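Local coordinates for tail spike protein (Acinetobacter phage vB_AbaP_AS12, PDB 6EU4) that probably recognises and depolymerises the capsular polysaccharide of its Acinetobacter baumannii host, acting as a trimeric tailspike of the phage, at residues Q335-N349 against N370-T384. Numbering follows the deposited sequence. Where two conformers were deposited one is given.
Sequences QNFLYAEGSEVNISN and NSMFCVVSNSKVKLT
Phe337 and Phe373 lie side by side inside the coil, with CD2 of Phe337 3.6 Å from CE1 of Phe373 and the ring planes turned 57° apart; Phe373 CG sits beside its backbone N (chi1 -63°), which lays the ring against Phe337. CD1 of Ile347 comes to the edge of the Phe373 ring. Further along this tightly packed interior, Leu338 and Val381 meet tip to tip, and the methyl CG2 of Val381 also touches CB of Ala340 at 3.8 Å; the small alanine leaves room for the branched valine. At the corner, Ser379 OG accepts a nearly straight bond from Ser343 N (3.0 Å) and gives its own proton to Val376 O, a compact hydroxyl bridging backbone where the chain turns. Gly342 suits the same corner through its positive phi.

The outer face is polar. Part is covered by the second subunit: extended Lys380 brings NZ 2.9 Å from Glu344 OE1, above the carboxylate plane, while Glu344 OE2 accepts from Gly386 N and Lys380 NZ bonds Glu420 O and Thr422 OG1, all of that subunit. Part is hydrated: one water joins Asn346 ND2, Lys382 NZ and Thr384 OG1, another Glu341 OE2 and Ser377 OG. Backbone bonds such as Ala340 N to Cys374 O and Ile347 N to Lys382 O pair the parallel strands as successive rungs of a right-handed parallel beta-helix, the fold characteristic of phage tailspikes.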
loop_
_atom_site.group_PDB
_atom_site.type_symbol
_atom_site.label_atom_id
_atom_site.label_comp_id
_atom_site.label_asym_id
_atom_site.label_seq_id
_atom_site.Cartn_x
_atom_site.Cartn_y
_atom_site.Cartn_z
ATOM N N GLN A 335 19.047 -17.509 -8.603
ATOM C CA GLN A 335 19.270 -17.022 -9.959
ATOM C C GLN A 335 18.443 -15.775 -10.243
ATOM O O GLN A 335 18.911 -14.863 -10.929
ATOM C CB GLN A 335 18.953 -18.110 -10.973
ATOM C CG GLN A 335 19.327 -17.716 -12.396
ATOM C CD GLN A 335 18.958 -18.806 -13.384
ATOM O OE1 GLN A 335 19.285 -19.972 -13.173
ATOM N NE2 GLN A 335 18.240 -18.440 -14.437
ATOM N N ASN A 336 17.210 -15.728 -9.751
ATOM C CA ASN A 336 16.374 -14.539 -9.858
ATOM C C ASN A 336 15.917 -14.110 -8.475
ATOM O O ASN A 336 15.686 -14.947 -7.599
ATOM C CB ASN A 336 15.086 -14.761 -10.684
ATOM C CG ASN A 336 15.311 -15.351 -12.082
ATOM O OD1 ASN A 336 14.551 -16.230 -12.488
ATOM N ND2 ASN A 336 16.285 -14.850 -12.832
ATOM N N PHE A 337 15.741 -12.801 -8.305
ATOM C CA PHE A 337 15.011 -12.292 -7.153
ATOM C C PHE A 337 13.519 -12.486 -7.384
ATOM O O PHE A 337 12.840 -13.125 -6.579
ATOM C CB PHE A 337 15.368 -10.822 -6.923
ATOM C CG PHE A 337 14.599 -10.137 -5.821
ATOM C CD1 PHE A 337 15.086 -10.118 -4.520
ATOM C CD2 PHE A 337 13.438 -9.438 -6.112
ATOM C CE1 PHE A 337 14.403 -9.456 -3.522
ATOM C CE2 PHE A 337 12.732 -8.784 -5.133
ATOM C CZ PHE A 337 13.221 -8.773 -3.826
ATOM N N LEU A 338 13.021 -11.997 -8.518
ATOM C CA LEU A 338 11.639 -12.154 -8.928
ATOM C C LEU A 338 11.642 -12.711 -10.338
ATOM O O LEU A 338 12.255 -12.128 -11.242
ATOM C CB LEU A 338 10.890 -10.831 -8.897
ATOM C CG LEU A 338 9.498 -10.853 -9.566
ATOM C CD1 LEU A 338 8.555 -11.806 -8.857
ATOM C CD2 LEU A 338 8.939 -9.426 -9.585
ATOM N N TYR A 339 10.987 -13.847 -10.510
ATOM C CA TYR A 339 10.569 -14.326 -11.817
ATOM C C TYR A 339 9.086 -14.000 -11.972
ATOM O O TYR A 339 8.261 -14.502 -11.207
ATOM C CB TYR A 339 10.807 -15.830 -11.955
ATOM C CG TYR A 339 10.315 -16.360 -13.272
ATOM C CD1 TYR A 339 11.123 -16.317 -14.391
ATOM C CD2 TYR A 339 9.031 -16.884 -13.405
ATOM C CE1 TYR A 339 10.676 -16.797 -15.628
ATOM C CE2 TYR A 339 8.578 -17.368 -14.626
ATOM C CZ TYR A 339 9.401 -17.305 -15.733
ATOM O OH TYR A 339 8.963 -17.767 -16.959
ATOM N N ALA A 340 8.751 -13.169 -12.958
ATOM C CA ALA A 340 7.376 -12.734 -13.201
ATOM C C ALA A 340 7.016 -13.084 -14.634
ATOM O O ALA A 340 7.676 -12.624 -15.575
ATOM C CB ALA A 340 7.202 -11.233 -12.974
ATOM N N GLU A 341 5.960 -13.883 -14.791
ATOM C CA GLU A 341 5.479 -14.336 -16.088
ATOM C C GLU A 341 3.977 -14.077 -16.123
ATOM O O GLU A 341 3.235 -14.627 -15.305
ATOM C CB GLU A 341 5.790 -15.825 -16.303
ATOM C CG GLU A 341 5.248 -16.377 -17.607
ATOM C CD GLU A 341 5.523 -17.854 -17.805
ATOM O OE1 GLU A 341 6.342 -18.444 -17.061
ATOM O OE2 GLU A 341 4.884 -18.425 -18.715
ATOM N N GLY A 342 3.542 -13.210 -17.025
ATOM C CA GLY A 342 2.142 -12.831 -17.075
ATOM C C GLY A 342 1.594 -12.242 -15.791
ATOM O O GLY A 342 0.398 -12.401 -15.512
ATOM N N SER A 343 2.419 -11.509 -15.029
ATOM C CA SER A 343 2.026 -11.062 -13.702
ATOM C C SER A 343 2.244 -9.573 -13.532
ATOM O O SER A 343 3.145 -8.991 -14.136
ATOM C CB SER A 343 2.818 -11.800 -12.616
ATOM O OG SER A 343 2.458 -13.157 -12.597
ATOM N N GLU A 344 1.425 -8.975 -12.663
ATOM C CA GLU A 344 1.578 -7.590 -12.225
ATOM C C GLU A 344 2.078 -7.611 -10.788
ATOM O O GLU A 344 1.409 -8.170 -9.911
ATOM C CB GLU A 344 0.252 -6.825 -12.319
ATOM C CG GLU A 344 0.368 -5.394 -11.736
ATOM C CD GLU A 344 -0.790 -4.473 -12.104
ATOM O OE1 GLU A 344 -1.773 -4.881 -12.786
ATOM O OE2 GLU A 344 -0.716 -3.309 -11.684
ATOM N N VAL A 345 3.258 -7.038 -10.547
ATOM C CA VAL A 345 3.845 -7.036 -9.208
ATOM C C VAL A 345 4.302 -5.617 -8.894
ATOM O O VAL A 345 5.143 -5.052 -9.605
ATOM C CB VAL A 345 5.007 -8.039 -9.094
ATOM C CG1 VAL A 345 5.449 -8.189 -7.650
ATOM C CG2 VAL A 345 4.615 -9.407 -9.672
ATOM N N ASN A 346 3.742 -5.038 -7.842
ATOM C CA ASN A 346 4.163 -3.737 -7.343
ATOM C C ASN A 346 4.919 -3.986 -6.058
ATOM O O ASN A 346 4.340 -4.488 -5.091
ATOM C CB ASN A 346 2.975 -2.824 -7.089
ATOM C CG ASN A 346 3.407 -1.418 -6.715
ATOM O OD1 ASN A 346 4.595 -1.144 -6.493
ATOM N ND2 ASN A 346 2.458 -0.501 -6.719
ATOM N N ILE A 347 6.204 -3.663 -6.053
ATOM C CA ILE A 347 7.072 -3.880 -4.894
ATOM C C ILE A 347 7.365 -2.500 -4.316
ATOM O O ILE A 347 8.142 -1.731 -4.901
ATOM C CB ILE A 347 8.358 -4.621 -5.279
ATOM C CG1 ILE A 347 8.019 -5.948 -6.001
ATOM C CG2 ILE A 347 9.191 -4.871 -4.068
ATOM C CD1 ILE A 347 9.208 -6.747 -6.414
ATOM N N SER A 348 6.755 -2.168 -3.179
ATOM C CA SER A 348 6.812 -0.817 -2.627
ATOM C C SER A 348 7.623 -0.822 -1.338
ATOM O O SER A 348 7.296 -1.545 -0.386
ATOM C CB SER A 348 5.409 -0.245 -2.378
ATOM O OG SER A 348 4.794 -0.812 -1.235
ATOM N N ASN A 349 8.680 -0.009 -1.311
ATOM C CA ASN A 349 9.507 0.172 -0.113
ATOM C C ASN A 349 10.054 -1.155 0.411
ATOM O O ASN A 349 10.068 -1.411 1.612
ATOM C CB ASN A 349 8.690 0.903 0.954
ATOM C CG ASN A 349 9.535 1.618 1.975
ATOM O OD1 ASN A 349 10.756 1.565 1.944
ATOM N ND2 ASN A 349 8.865 2.321 2.899
ATOM N N ASN A 370 20.141 -14.795 -16.150
ATOM C CA ASN A 370 20.792 -14.294 -14.936
ATOM C C ASN A 370 20.431 -12.829 -14.709
ATOM O O ASN A 370 21.240 -11.921 -14.865
ATOM C CB ASN A 370 22.301 -14.511 -14.983
ATOM C CG ASN A 370 23.049 -13.628 -16.012
ATOM O OD1 ASN A 370 22.633 -13.448 -17.170
ATOM N ND2 ASN A 370 24.203 -13.116 -15.581
ATOM N N SER A 371 19.185 -12.632 -14.271
ATOM C CA SER A 371 18.656 -11.317 -13.968
ATOM C C SER A 371 17.974 -11.314 -12.608
ATOM O O SER A 371 17.323 -12.287 -12.219
ATOM C CB SER A 371 17.665 -10.855 -15.049
ATOM O OG SER A 371 16.569 -11.747 -15.211
HETATM N N MSE A 372 18.086 -10.204 -11.891
HETATM C CA MSE A 372 17.388 -10.129 -10.614
HETATM C C MSE A 372 15.877 -10.062 -10.816
HETATM O O MSE A 372 15.130 -10.752 -10.108
HETATM C CB MSE A 372 17.869 -8.944 -9.783
HETATM C CG MSE A 372 19.263 -9.145 -9.203
HETATM SE SE MSE A 372 19.358 -10.623 -7.887
HETATM C CE MSE A 372 19.860 -12.095 -9.080
ATOM N N PHE A 373 15.435 -9.267 -11.796
ATOM C CA PHE A 373 14.027 -9.180 -12.180
ATOM C C PHE A 373 13.918 -9.741 -13.580
ATOM O O PHE A 373 14.381 -9.115 -14.538
ATOM C CB PHE A 373 13.521 -7.736 -12.099
ATOM C CG PHE A 373 13.573 -7.189 -10.715
ATOM C CD1 PHE A 373 12.526 -7.419 -9.823
ATOM C CD2 PHE A 373 14.685 -6.492 -10.268
ATOM C CE1 PHE A 373 12.593 -6.957 -8.523
ATOM C CE2 PHE A 373 14.742 -6.020 -8.956
ATOM C CZ PHE A 373 13.696 -6.260 -8.090
ATOM N N CYS A 374 13.369 -10.947 -13.690
ATOM C CA CYS A 374 13.136 -11.598 -14.974
ATOM C C CYS A 374 11.656 -11.374 -15.288
ATOM O O CYS A 374 10.783 -12.007 -14.693
ATOM C CB CYS A 374 13.503 -13.073 -14.896
ATOM S SG CYS A 374 13.320 -13.949 -16.454
ATOM N N VAL A 375 11.376 -10.456 -16.211
ATOM C CA VAL A 375 10.052 -9.856 -16.384
ATOM C C VAL A 375 9.581 -10.223 -17.782
ATOM O O VAL A 375 9.968 -9.572 -18.764
ATOM C CB VAL A 375 10.098 -8.337 -16.185
ATOM C CG1 VAL A 375 8.703 -7.734 -16.217
ATOM C CG2 VAL A 375 10.769 -7.982 -14.868
ATOM N N VAL A 376 8.734 -11.258 -17.893
ATOM C CA VAL A 376 8.438 -11.875 -19.174
ATOM C C VAL A 376 6.930 -12.049 -19.389
ATOM O O VAL A 376 6.134 -12.062 -18.449
ATOM C CB VAL A 376 9.167 -13.235 -19.314
ATOM C CG1 VAL A 376 10.648 -13.072 -19.015
ATOM C CG2 VAL A 376 8.526 -14.323 -18.398
ATOM N N SER A 377 6.553 -12.176 -20.666
ATOM C CA SER A 377 5.192 -12.545 -21.086
ATOM C C SER A 377 4.127 -11.605 -20.506
ATOM O O SER A 377 3.272 -11.996 -19.701
ATOM C CB SER A 377 4.893 -13.993 -20.688
ATOM O OG SER A 377 5.774 -14.883 -21.343
ATOM N N ASN A 378 4.169 -10.353 -20.951
ATOM C CA ASN A 378 3.143 -9.370 -20.599
ATOM C C ASN A 378 3.055 -9.135 -19.089
ATOM O O ASN A 378 1.979 -8.872 -18.538
ATOM C CB ASN A 378 1.783 -9.777 -21.151
ATOM C CG ASN A 378 1.737 -9.677 -22.652
ATOM O OD1 ASN A 378 2.036 -8.622 -23.218
ATOM N ND2 ASN A 378 1.403 -10.779 -23.311
ATOM N N SER A 379 4.196 -9.159 -18.426
ATOM C CA SER A 379 4.248 -8.790 -17.020
ATOM C C SER A 379 4.364 -7.277 -16.859
ATOM O O SER A 379 4.713 -6.540 -17.783
ATOM C CB SER A 379 5.425 -9.473 -16.326
ATOM O OG SER A 379 5.169 -10.843 -16.107
ATOM N N LYS A 380 4.040 -6.815 -15.654
ATOM C CA LYS A 380 4.243 -5.425 -15.260
ATOM C C LYS A 380 4.868 -5.477 -13.885
ATOM O O LYS A 380 4.235 -5.969 -12.949
ATOM C CB LYS A 380 2.943 -4.614 -15.171
ATOM C CG LYS A 380 1.783 -5.074 -15.956
ATOM C CD LYS A 380 0.548 -4.296 -15.486
ATOM C CE LYS A 380 -0.710 -4.789 -16.087
ATOM N NZ LYS A 380 -1.894 -4.023 -15.597
ATOM N N VAL A 381 6.096 -4.985 -13.753
ATOM C CA VAL A 381 6.796 -5.004 -12.477
ATOM C C VAL A 381 7.255 -3.586 -12.192
ATOM O O VAL A 381 7.899 -2.962 -13.045
ATOM C CB VAL A 381 7.993 -5.976 -12.496
ATOM C CG1 VAL A 381 8.869 -5.811 -11.282
ATOM C CG2 VAL A 381 7.504 -7.420 -12.587
ATOM N N LYS A 382 6.928 -3.079 -11.002
ATOM C CA LYS A 382 7.321 -1.727 -10.618
ATOM C C LYS A 382 8.020 -1.751 -9.272
ATOM O O LYS A 382 7.513 -2.351 -8.318
ATOM C CB LYS A 382 6.119 -0.790 -10.531
ATOM C CG LYS A 382 6.513 0.604 -10.088
ATOM C CD LYS A 382 5.320 1.522 -10.179
ATOM C CE LYS A 382 5.689 2.978 -9.868
ATOM N NZ LYS A 382 4.464 3.835 -9.704
ATOM N N LEU A 383 9.161 -1.063 -9.196
ATOM C CA LEU A 383 9.863 -0.839 -7.937
ATOM C C LEU A 383 9.543 0.580 -7.496
ATOM O O LEU A 383 10.031 1.549 -8.088
ATOM C CB LEU A 383 11.365 -1.047 -8.092
ATOM C CG LEU A 383 11.785 -2.346 -8.806
ATOM C CD1 LEU A 383 13.278 -2.498 -8.792
ATOM C CD2 LEU A 383 11.136 -3.561 -8.193
ATOM N N THR A 384 8.679 0.691 -6.495
ATOM C CA THR A 384 8.284 1.968 -5.906
ATOM C C THR A 384 9.173 2.178 -4.689
ATOM O O THR A 384 8.917 1.622 -3.625
ATOM C CB THR A 384 6.808 1.950 -5.523
ATOM O OG1 THR A 384 6.023 1.674 -6.696
ATOM C CG2 THR A 384 6.380 3.284 -4.939
HETATM O O HOH W 1 4.026 -17.239 -20.865
HETATM O O HOH W 2 3.520 2.607 -7.014
#